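PDB 5A9A: polyhedrin from Simulium ubiquitum cypovirus, which forms the crystalline occlusion bodies, or polyhedra, of an insect virus, which probably protect enclosed virus particles, and binds uridine 5'-triphosphate. Local coordinates for residues 52-57 with 198-203; 103-108 with 159-164; 63-68 with 81-86; 114-119 with 176-181. One frame throughout, in Å; residues are numbered along the deposited sequence.

Contact 1: residues 52-57 with 198-203; sequences YNAPEF and NIIIRN
Asn198 grips the turn at Glu56 and Phe57 with both ends of its amide. Its OD1 accepts from Phe57 N at 2.8 Å and from Glu56 N at 2.9 Å, and both donors come from the same face of the amide plane. The Phe57 bond is the straighter of the two, with 164° at the hydrogen. In return ND2 gives a proton to Phe57 O, lying on a lone pair of that carbonyl and in the amide's own plane. With CG anti to the backbone N (chi1 -154°), CG is set toward the turn. Asparagine suits a place that needs an acceptor and a donor on one short, rigid group.

The same ND2 rests 3.1 Å above the plane of the Phe57 ring, over its centre. Beyond the turn the segments pair as antiparallel strands: Asn53 and Ile201 form a hydrogen-bonded pair, with Ile201 N to Asn53 O at 3.0 Å. Next comes the non-hydrogen-bonded pair of Tyr52 and Arg202, whose side chains run alongside each other in the same direction. The arginine methylenes touch the ring, Arg202 CG reaching Tyr52 CE2 at 3.6 Å, and NE adds only a weak bond to OH. Ile200 packs with its CG1 against Ala54 CB and its CG2 at the edge of the Tyr52 ring.

Strand 201-208 is one of the two edge strands of its sheet within this chain, and a second subunit bonds Arg202 O through its Asn63. Side-chain amide chemistry thus takes over from regular strand pairing where the backbone turns, and keeps buried peptide groups of the turn satisfied.

Contact 2: residues 103-108 with 159-164; sequences PVAIMI and FLYIPL
Ile106 and Ile162 face each other across two neighbouring antiparallel strands of the large sheet, their CB atoms 4.0 Å apart. Four side chains, Ile106, Ile108, Leu160 and Ile162, form one face of this pair, and Val121 and Val123 of the second sheet pack against it as in a beta sandwich. Branched isoleucines suit a strand, because CB branching favours extended backbone and gives a broad, bumpy surface. The hollow at the end of the row is filled by Leu164: its CD1 settles between Pro103 CG and Ile106 CG1, 3.7 Å from the isoleucine atom, while CD2 lies against Ile106 CD1.

On the other face the relief is uneven. Ala105 is small, and the Tyr161 side chain comes close beside it, CE2, CZ and OH all near Ala105 CB, with OH 3.5 Å from it. Met107 is the bump beside it, wedged between two aromatic side chains; its CG meets Tyr161 CD2, and its CB meets Phe159 CZ at 3.7 Å. With the chain bent at chi3 (-65°), CE is turned aside, and the sulfur lies at the edge of the Phe159 ring, 5.0 Å from the centroid, a Met-aromatic contact. Tyr225 also meets the Phe159 ring, at a steep angle.

Backbone bonds fix the register, the hydrogen-bonded pairs being Ile106 with Ile162 and Ile108 with Leu160. Pro163, lacking an N-H, falls at a non-hydrogen-bonded position opposite Ala105, where none is needed. At the end of the pairing, Leu164 N donates to Val104 O at 2.9 Å from well above the carbonyl plane, 50° out of it.

Contact 3: residues 63-68 with 81-86; sequences NWRDML and EFENQI
The indole of Trp64 is covered on opposite faces: Ile86 CG2 lies over one, and Leu68 CD2, from its own segment, lies 4.1 Å above the other. Trp64 belongs to a turn closed by an Asx motif, in which Asn63 OD1 accepts from Asp66 N at 2.7 Å, and it reaches from there to helix 76-87. Glu83 of that helix shares the Ile86 side, its CA making an off-centre CH-pi contact with the six-membered ring. At the rim, Trp64 CZ2 meets the edge of the Phe82 ring at CD1, 3.4 Å away; the planes are only 14° apart, but neither ring lies over the other. Tryptophan, with CG anti to the backbone N (chi1 -178°), is long and flat enough to span from loop to helix, and its NE1 finds a partner in Gln167 O.

Beside this apolar patch lies a charged one. Glu83, its chain extended beyond CG, slides back past Trp64, with its methylenes against the ring and its carboxylate toward Arg65. That carboxylate is shared: OE2 also pairs with Arg87, and OE1 accepts from Asn204 of the third subunit. The arginine's NE meanwhile forms a salt bridge with Asp71, so both charges have more than one partner. A water joins Arg65 N to Glu83 OE2.

The contact fastens the loop to a helix that carries UTP-binding residues; the Phe82 side chain is about 7 Å from the bound nucleotide. Arg65 NH1 meets Glu83 OE1 at 2.9 Å, nearly straight on to its C-O bond and in the guanidinium plane, with 154° at the hydrogen.

Contact 4: residues 114-119 with 176-181; sequences ICWENV and PSRMSG
Cys115 and Pro176 supply the one direct hydrogen bond here, Cys115 N to Pro176 O at 2.8 Å, which marks a single bridge between the backbones of two loops. The same oxygen also receives a CA-H...O contact from Ile114. Proline can still offer its carbonyl although it has no N-H to give.

The electrostatic part centres on Arg178. Ile114 O stands 3.3 Å above the middle of its guanidinium, so the negative oxygen sits over the flat positive group without lying in its plane, a placing that is probably favourable. That oxygen also lies over one face of the Trp116 indole, near its rim. The guanidinium stands steeply to the indole, 77° between planes, and brings NH2 to the ring's edge, 3.3 Å from Trp116 CD1. An extended run from CG to NE carries the arginine head this far, where NH1 bonds Asn113 OD1. Water completes the link: it accepts from Trp116 NE1 at 3.0 Å and from Arg178 NH1 at 3.1 Å.

Apolar packing gathers on the Pro176 ring. Its CG touches Asn118 CB at 3.7 Å, and its CD approaches Val119 CG2, with Cys115 CB a little farther off. The proline ring, compact and apolar, offers CG and CD to these neighbours at the end of strand 170-176, and Gln196 of the third subunit packs against it too.

Cys115 is the centre of an inverse gamma turn, and Asn118 N bonds back to Cys115 O just after it. The contact therefore pins a tight turn in the connection between strands 105-111 and 120-124, which belong to different sheets, to the loop leaving strand 170-176.

Contacts 1 and 2 lie in one antiparallel sheet, contact 1 at one edge of it within the chain, between strands 47-54 and 201-208, and contact 2 farther inside; both are buried, yet amide bonds at a turn dominate the first and branched apolar side chains the second. Contact 4 is only partly buried and joins loops, where arginine, tryptophan and water replace regular pairing. It touches contact 1 through Phe57 CB on Pro176 CA. Contact 3, buried but far from the chain's centre, ties a loop to a helix with indole packing and shared charges. Its Met67 meets Leu164 of contact 2. Contacts 3 and 4 lie on opposite sides of the centre.

Contact 1: residues 52-57 with 198-203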
# COMPACT_ATOMS: atom_id res chain seq x y z
N TYR A 52 12.87 -3.21 4.54
CA TYR A 52 12.18 -3.24 3.25
C TYR A 52 12.93 -4.11 2.25
O TYR A 52 14.16 -4.15 2.26
CB TYR A 52 12.07 -1.84 2.65
CG TYR A 52 11.12 -0.88 3.35
CD1 TYR A 52 11.54 -0.12 4.43
CD2 TYR A 52 9.82 -0.70 2.89
CE1 TYR A 52 10.69 0.77 5.05
CE2 TYR A 52 8.96 0.19 3.50
CZ TYR A 52 9.40 0.92 4.59
OH TYR A 52 8.55 1.81 5.20
N ASN A 53 12.20 -4.78 1.38
CA ASN A 53 12.82 -5.43 0.22
C ASN A 53 11.90 -5.40 -1.00
O ASN A 53 10.68 -5.44 -0.88
CB ASN A 53 13.27 -6.86 0.55
CG ASN A 53 12.14 -7.88 0.43
OD1 ASN A 53 11.63 -8.14 -0.67
ND2 ASN A 53 11.77 -8.49 1.54
N ALA A 54 12.51 -5.31 -2.18
CA ALA A 54 11.77 -5.33 -3.44
C ALA A 54 12.73 -5.57 -4.59
O ALA A 54 13.92 -5.27 -4.48
CB ALA A 54 11.02 -4.02 -3.63
N PRO A 55 12.23 -6.12 -5.70
CA PRO A 55 13.09 -6.43 -6.85
C PRO A 55 13.19 -5.32 -7.90
O PRO A 55 14.13 -5.35 -8.69
CB PRO A 55 12.43 -7.67 -7.44
CG PRO A 55 10.98 -7.49 -7.15
CD PRO A 55 10.89 -6.71 -5.85
N GLU A 56 12.26 -4.36 -7.91
CA GLU A 56 12.31 -3.28 -8.89
C GLU A 56 12.68 -1.94 -8.25
O GLU A 56 13.63 -1.28 -8.67
CB GLU A 56 10.99 -3.15 -9.64
CG GLU A 56 10.35 -4.47 -10.04
CD GLU A 56 11.30 -5.39 -10.78
OE1 GLU A 56 12.26 -4.89 -11.41
OE2 GLU A 56 11.09 -6.62 -10.73
N PHE A 57 11.92 -1.53 -7.23
CA PHE A 57 12.24 -0.31 -6.50
C PHE A 57 11.58 -0.29 -5.13
O PHE A 57 10.46 -0.76 -4.97
CB PHE A 57 11.82 0.94 -7.30
CG PHE A 57 10.36 0.97 -7.66
CD1 PHE A 57 9.43 1.54 -6.80
CD2 PHE A 57 9.92 0.46 -8.87
CE1 PHE A 57 8.09 1.58 -7.14
CE2 PHE A 57 8.58 0.49 -9.21
CZ PHE A 57 7.66 1.05 -8.35
N ASN A 198 6.97 -5.90 -8.42
CA ASN A 198 7.40 -4.98 -7.38
C ASN A 198 6.42 -4.94 -6.22
O ASN A 198 5.62 -4.02 -6.08
CB ASN A 198 7.66 -3.58 -7.93
CG ASN A 198 8.66 -2.81 -7.09
OD1 ASN A 198 9.80 -3.26 -6.91
ND2 ASN A 198 8.25 -1.66 -6.56
N ILE A 199 6.49 -5.98 -5.40
CA ILE A 199 5.76 -6.04 -4.15
C ILE A 199 6.71 -5.56 -3.05
O ILE A 199 7.59 -6.30 -2.60
CB ILE A 199 5.31 -7.48 -3.85
CG1 ILE A 199 4.53 -8.03 -5.05
CG2 ILE A 199 4.46 -7.53 -2.59
CD1 ILE A 199 4.32 -9.53 -5.00
N ILE A 200 6.54 -4.31 -2.65
CA ILE A 200 7.44 -3.69 -1.69
C ILE A 200 7.11 -4.18 -0.28
O ILE A 200 6.10 -3.79 0.30
CB ILE A 200 7.35 -2.15 -1.76
CG1 ILE A 200 7.58 -1.68 -3.19
CG2 ILE A 200 8.35 -1.51 -0.82
CD1 ILE A 200 7.18 -0.23 -3.44
N ILE A 201 7.97 -5.04 0.25
CA ILE A 201 7.75 -5.60 1.58
C ILE A 201 8.13 -4.59 2.65
O ILE A 201 9.26 -4.11 2.69
CB ILE A 201 8.59 -6.88 1.81
CG1 ILE A 201 8.36 -7.89 0.69
CG2 ILE A 201 8.24 -7.49 3.17
CD1 ILE A 201 6.93 -8.37 0.57
N ARG A 202 7.18 -4.27 3.52
CA ARG A 202 7.46 -3.50 4.72
C ARG A 202 7.32 -4.44 5.91
O ARG A 202 6.21 -4.70 6.38
CB ARG A 202 6.49 -2.33 4.86
CG ARG A 202 6.82 -1.34 5.98
CD ARG A 202 5.69 -0.33 6.15
NE ARG A 202 6.01 0.77 7.06
CZ ARG A 202 5.76 0.76 8.37
NH1 ARG A 202 5.19 -0.29 8.95
NH2 ARG A 202 6.08 1.82 9.11
N ASN A 203 8.45 -4.97 6.38
CA ASN A 203 8.44 -5.86 7.53
C ASN A 203 8.06 -5.08 8.78
O ASN A 203 8.29 -3.87 8.86
CB ASN A 203 9.81 -6.53 7.71
CG ASN A 203 10.10 -7.55 6.63
OD1 ASN A 203 11.12 -7.47 5.93
ND2 ASN A 203 9.22 -8.53 6.48
O HOH W 1 9.78 -8.14 -2.74

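Contact 2: residues 103-108 with 159-164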
# COMPACT_ATOMS: atom_id res chain seq x y z
N PRO A 103 11.23 10.55 17.26
CA PRO A 103 12.65 10.23 17.12
C PRO A 103 13.55 11.46 17.04
O PRO A 103 13.08 12.56 16.76
CB PRO A 103 12.70 9.45 15.80
CG PRO A 103 11.54 9.95 15.03
CD PRO A 103 10.46 10.21 16.05
N VAL A 104 14.84 11.26 17.30
CA VAL A 104 15.81 12.35 17.26
C VAL A 104 16.68 12.28 16.01
O VAL A 104 17.42 13.22 15.71
CB VAL A 104 16.74 12.32 18.50
CG1 VAL A 104 15.97 12.74 19.75
CG2 VAL A 104 17.37 10.95 18.68
N ALA A 105 16.61 11.17 15.28
CA ALA A 105 17.42 11.00 14.09
C ALA A 105 16.97 9.79 13.28
O ALA A 105 16.29 8.91 13.79
CB ALA A 105 18.89 10.86 14.47
N ILE A 106 17.37 9.76 12.01
CA ILE A 106 17.10 8.63 11.13
C ILE A 106 18.40 8.13 10.53
O ILE A 106 19.26 8.92 10.15
CB ILE A 106 16.17 9.01 9.97
CG1 ILE A 106 15.05 9.94 10.43
CG2 ILE A 106 15.60 7.75 9.32
CD1 ILE A 106 14.25 10.52 9.28
N MET A 107 18.54 6.81 10.43
CA MET A 107 19.64 6.22 9.69
C MET A 107 19.06 5.32 8.61
O MET A 107 18.15 4.53 8.86
CB MET A 107 20.56 5.41 10.61
CG MET A 107 21.20 6.23 11.72
SD MET A 107 22.37 5.27 12.69
CE MET A 107 21.29 4.06 13.43
N ILE A 108 19.59 5.45 7.39
CA ILE A 108 19.10 4.65 6.28
C ILE A 108 20.23 3.86 5.63
O ILE A 108 21.18 4.43 5.11
CB ILE A 108 18.41 5.51 5.21
CG1 ILE A 108 17.27 6.31 5.84
CG2 ILE A 108 17.87 4.63 4.09
CD1 ILE A 108 16.51 7.17 4.85
N PHE A 159 25.00 4.58 3.19
CA PHE A 159 24.43 4.79 4.51
C PHE A 159 24.22 6.29 4.75
O PHE A 159 25.13 7.09 4.52
CB PHE A 159 25.38 4.21 5.56
CG PHE A 159 24.80 4.11 6.94
CD1 PHE A 159 23.96 3.07 7.29
CD2 PHE A 159 25.13 5.05 7.90
CE1 PHE A 159 23.44 2.98 8.57
CE2 PHE A 159 24.61 4.96 9.18
CZ PHE A 159 23.77 3.92 9.52
N LEU A 160 23.03 6.67 5.20
CA LEU A 160 22.70 8.08 5.38
C LEU A 160 22.24 8.37 6.81
O LEU A 160 21.42 7.64 7.37
CB LEU A 160 21.60 8.50 4.40
CG LEU A 160 21.16 9.97 4.46
CD1 LEU A 160 22.26 10.88 3.92
CD2 LEU A 160 19.88 10.17 3.68
N TYR A 161 22.76 9.44 7.39
CA TYR A 161 22.33 9.91 8.70
C TYR A 161 21.52 11.19 8.57
O TYR A 161 21.93 12.13 7.89
CB TYR A 161 23.53 10.15 9.62
CG TYR A 161 23.16 10.66 11.00
CD1 TYR A 161 23.04 12.02 11.24
CD2 TYR A 161 22.91 9.78 12.04
CE1 TYR A 161 22.70 12.49 12.49
CE2 TYR A 161 22.57 10.24 13.30
CZ TYR A 161 22.46 11.60 13.52
OH TYR A 161 22.12 12.06 14.76
N ILE A 162 20.36 11.23 9.23
CA ILE A 162 19.51 12.41 9.20
C ILE A 162 19.16 12.84 10.61
O ILE A 162 18.44 12.14 11.32
CB ILE A 162 18.19 12.13 8.44
CG1 ILE A 162 18.48 11.64 7.02
CG2 ILE A 162 17.33 13.39 8.41
CD1 ILE A 162 17.24 11.34 6.22
N PRO A 163 19.67 14.00 11.04
CA PRO A 163 19.25 14.50 12.35
C PRO A 163 17.84 15.08 12.30
O PRO A 163 17.51 15.78 11.34
CB PRO A 163 20.27 15.60 12.65
CG PRO A 163 20.67 16.10 11.31
CD PRO A 163 20.62 14.91 10.38
N LEU A 164 17.03 14.78 13.30
CA LEU A 164 15.72 15.40 13.43
C LEU A 164 15.77 16.39 14.59
O LEU A 164 15.75 15.98 15.75
CB LEU A 164 14.63 14.35 13.63
CG LEU A 164 14.50 13.29 12.53
CD1 LEU A 164 13.45 12.24 12.88
CD2 LEU A 164 14.17 13.94 11.19
O HOH W 2 13.67 15.48 17.67

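Contact 3: residues 63-68 with 81-86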
# COMPACT_ATOMS: atom_id res chain seq x y z
N ASN A 63 4.31 8.86 7.40
CA ASN A 63 3.59 10.08 7.74
C ASN A 63 3.98 10.45 9.16
O ASN A 63 4.70 9.69 9.81
CB ASN A 63 2.07 9.92 7.59
CG ASN A 63 1.48 8.89 8.54
OD1 ASN A 63 1.98 8.67 9.64
ND2 ASN A 63 0.39 8.26 8.11
N TRP A 64 3.53 11.60 9.65
CA TRP A 64 3.99 12.07 10.95
C TRP A 64 3.77 11.01 12.03
O TRP A 64 4.67 10.72 12.81
CB TRP A 64 3.31 13.37 11.35
CG TRP A 64 3.81 13.88 12.66
CD1 TRP A 64 4.87 14.72 12.85
CD2 TRP A 64 3.31 13.55 13.96
NE1 TRP A 64 5.05 14.94 14.19
CE2 TRP A 64 4.11 14.24 14.89
CE3 TRP A 64 2.26 12.75 14.42
CZ2 TRP A 64 3.89 14.15 16.27
CZ3 TRP A 64 2.04 12.66 15.78
CH2 TRP A 64 2.85 13.36 16.69
N ARG A 65 2.57 10.45 12.06
CA ARG A 65 2.21 9.46 13.07
C ARG A 65 3.12 8.23 12.98
O ARG A 65 3.47 7.64 14.00
CB ARG A 65 0.76 9.03 12.89
CG ARG A 65 0.18 8.26 14.08
CD ARG A 65 -0.01 9.17 15.28
NE ARG A 65 -0.68 8.46 16.38
CZ ARG A 65 -1.84 8.82 16.92
NH1 ARG A 65 -2.48 9.90 16.51
NH2 ARG A 65 -2.35 8.09 17.91
N ASP A 66 3.51 7.87 11.76
CA ASP A 66 4.35 6.70 11.54
C ASP A 66 5.74 6.86 12.15
O ASP A 66 6.48 5.88 12.27
CB ASP A 66 4.49 6.43 10.03
CG ASP A 66 3.18 5.99 9.39
OD1 ASP A 66 2.36 5.36 10.09
OD2 ASP A 66 2.98 6.26 8.19
N MET A 67 6.09 8.08 12.52
CA MET A 67 7.43 8.36 13.05
C MET A 67 7.57 7.90 14.49
O MET A 67 8.68 7.64 14.96
CB MET A 67 7.73 9.86 12.97
CG MET A 67 7.66 10.47 11.57
SD MET A 67 9.04 10.02 10.49
CE MET A 67 10.36 11.04 11.16
N LEU A 68 6.45 7.79 15.20
CA LEU A 68 6.48 7.56 16.64
C LEU A 68 6.98 6.17 17.03
O LEU A 68 6.86 5.21 16.27
CB LEU A 68 5.11 7.82 17.26
CG LEU A 68 4.52 9.21 17.00
CD1 LEU A 68 3.24 9.40 17.81
CD2 LEU A 68 5.52 10.31 17.33
N GLU A 81 -3.55 14.24 20.34
CA GLU A 81 -3.58 15.67 20.63
C GLU A 81 -2.30 16.35 20.15
O GLU A 81 -2.34 17.47 19.63
CB GLU A 81 -3.76 15.91 22.13
CG GLU A 81 -5.07 15.40 22.68
CD GLU A 81 -6.27 15.98 21.95
OE1 GLU A 81 -6.12 17.02 21.26
OE2 GLU A 81 -7.37 15.41 22.08
N PHE A 82 -1.17 15.68 20.31
CA PHE A 82 0.09 16.23 19.83
C PHE A 82 0.02 16.35 18.30
O PHE A 82 0.45 17.35 17.73
CB PHE A 82 1.28 15.37 20.24
CG PHE A 82 2.59 16.09 20.17
CD1 PHE A 82 3.30 16.16 18.98
CD2 PHE A 82 3.12 16.71 21.29
CE1 PHE A 82 4.51 16.83 18.91
CE2 PHE A 82 4.33 17.38 21.23
CZ PHE A 82 5.02 17.44 20.04
N GLU A 83 -0.53 15.33 17.65
CA GLU A 83 -0.66 15.36 16.20
C GLU A 83 -1.56 16.51 15.76
O GLU A 83 -1.29 17.18 14.76
CB GLU A 83 -1.19 14.03 15.66
CG GLU A 83 -1.21 13.99 14.14
CD GLU A 83 -1.61 12.64 13.58
OE1 GLU A 83 -2.17 11.81 14.34
OE2 GLU A 83 -1.38 12.42 12.37
N ASN A 84 -2.64 16.74 16.50
CA ASN A 84 -3.53 17.86 16.21
C ASN A 84 -2.76 19.18 16.23
O ASN A 84 -2.83 19.96 15.28
CB ASN A 84 -4.67 17.94 17.23
CG ASN A 84 -5.82 17.01 16.90
OD1 ASN A 84 -6.01 16.63 15.74
ND2 ASN A 84 -6.59 16.64 17.91
N GLN A 85 -2.04 19.42 17.31
CA GLN A 85 -1.31 20.67 17.47
C GLN A 85 -0.27 20.85 16.37
O GLN A 85 -0.08 21.95 15.86
CB GLN A 85 -0.63 20.72 18.84
CG GLN A 85 0.04 22.05 19.14
CD GLN A 85 -0.88 23.24 18.91
OE1 GLN A 85 -2.09 23.14 19.09
NE2 GLN A 85 -0.31 24.36 18.49
N ILE A 86 0.38 19.76 15.98
CA ILE A 86 1.41 19.82 14.96
C ILE A 86 0.82 20.03 13.56
O ILE A 86 1.29 20.89 12.81
CB ILE A 86 2.26 18.53 14.94
CG1 ILE A 86 3.00 18.36 16.27
CG2 ILE A 86 3.26 18.58 13.79
CD1 ILE A 86 4.09 19.38 16.51
O HOH W 3 0.20 11.39 10.07

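Contact 4: residues 114-119 with 176-181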
# COMPACT_ATOMS: atom_id res chain seq x y z
N ILE A 114 21.40 -0.49 -6.93
CA ILE A 114 20.54 0.69 -6.90
C ILE A 114 21.08 1.82 -7.78
O ILE A 114 22.28 2.10 -7.79
CB ILE A 114 20.41 1.20 -5.44
CG1 ILE A 114 19.65 0.17 -4.60
CG2 ILE A 114 19.70 2.55 -5.41
CD1 ILE A 114 19.73 0.40 -3.11
N CYS A 115 20.18 2.45 -8.53
CA CYS A 115 20.54 3.60 -9.35
C CYS A 115 20.66 4.82 -8.45
O CYS A 115 19.70 5.56 -8.24
CB CYS A 115 19.48 3.85 -10.42
SG CYS A 115 19.89 5.19 -11.57
N TRP A 116 21.86 5.03 -7.92
CA TRP A 116 22.09 6.06 -6.91
C TRP A 116 21.75 7.45 -7.42
O TRP A 116 21.31 8.31 -6.66
CB TRP A 116 23.54 5.99 -6.43
CG TRP A 116 23.85 4.67 -5.80
CD1 TRP A 116 24.66 3.69 -6.30
CD2 TRP A 116 23.33 4.18 -4.56
NE1 TRP A 116 24.67 2.62 -5.44
CE2 TRP A 116 23.87 2.89 -4.37
CE3 TRP A 116 22.47 4.71 -3.60
CZ2 TRP A 116 23.58 2.13 -3.24
CZ3 TRP A 116 22.17 3.94 -2.48
CH2 TRP A 116 22.73 2.67 -2.31
N GLU A 117 21.93 7.66 -8.72
CA GLU A 117 21.57 8.91 -9.36
C GLU A 117 20.08 9.24 -9.18
O GLU A 117 19.70 10.41 -9.09
CB GLU A 117 21.91 8.85 -10.85
CG GLU A 117 21.06 9.74 -11.74
CD GLU A 117 21.41 9.58 -13.21
OE1 GLU A 117 22.16 8.64 -13.55
OE2 GLU A 117 20.93 10.39 -14.03
N ASN A 118 19.24 8.21 -9.13
CA ASN A 118 17.80 8.40 -9.07
C ASN A 118 17.21 8.22 -7.67
O ASN A 118 15.99 8.29 -7.49
CB ASN A 118 17.10 7.46 -10.06
CG ASN A 118 17.16 7.97 -11.48
OD1 ASN A 118 17.84 8.95 -11.78
ND2 ASN A 118 16.44 7.31 -12.38
N VAL A 119 18.07 7.97 -6.70
CA VAL A 119 17.64 7.86 -5.31
C VAL A 119 17.13 9.20 -4.79
O VAL A 119 17.73 10.25 -5.06
CB VAL A 119 18.79 7.36 -4.40
CG1 VAL A 119 18.46 7.60 -2.93
CG2 VAL A 119 19.06 5.88 -4.66
N PRO A 176 15.44 3.08 -6.48
CA PRO A 176 15.15 2.30 -7.69
C PRO A 176 16.32 1.46 -8.18
O PRO A 176 17.48 1.84 -8.00
CB PRO A 176 14.80 3.39 -8.71
CG PRO A 176 15.69 4.53 -8.31
CD PRO A 176 15.91 4.43 -6.81
N SER A 177 16.02 0.32 -8.81
CA SER A 177 17.04 -0.57 -9.34
C SER A 177 17.76 0.06 -10.53
O SER A 177 17.20 0.89 -11.24
CB SER A 177 16.42 -1.89 -9.80
OG SER A 177 15.51 -2.41 -8.85
N ARG A 178 19.01 -0.34 -10.73
CA ARG A 178 19.70 -0.09 -11.99
C ARG A 178 19.13 -1.04 -13.03
O ARG A 178 18.69 -2.15 -12.70
CB ARG A 178 21.20 -0.36 -11.88
CG ARG A 178 22.01 0.68 -11.15
CD ARG A 178 23.49 0.43 -11.41
NE ARG A 178 24.38 1.21 -10.56
CZ ARG A 178 24.84 0.80 -9.38
NH1 ARG A 178 24.49 -0.39 -8.89
NH2 ARG A 178 25.66 1.57 -8.68
N MET A 179 19.13 -0.62 -14.29
CA MET A 179 18.78 -1.50 -15.39
C MET A 179 20.01 -2.27 -15.85
O MET A 179 21.13 -1.97 -15.44
CB MET A 179 18.22 -0.70 -16.56
CG MET A 179 16.87 -0.06 -16.27
SD MET A 179 15.64 -1.30 -15.83
CE MET A 179 14.32 -0.25 -15.22
N SER A 180 19.79 -3.26 -16.70
CA SER A 180 20.88 -3.98 -17.34
C SER A 180 21.36 -3.15 -18.52
O SER A 180 20.71 -3.12 -19.56
CB SER A 180 20.41 -5.36 -17.80
OG SER A 180 21.47 -6.08 -18.39
N GLY A 181 22.49 -2.47 -18.35
CA GLY A 181 23.00 -1.57 -19.37
C GLY A 181 21.94 -0.56 -19.77
O GLY A 181 21.35 0.11 -18.91
O HOH W 4 25.07 -0.35 -5.82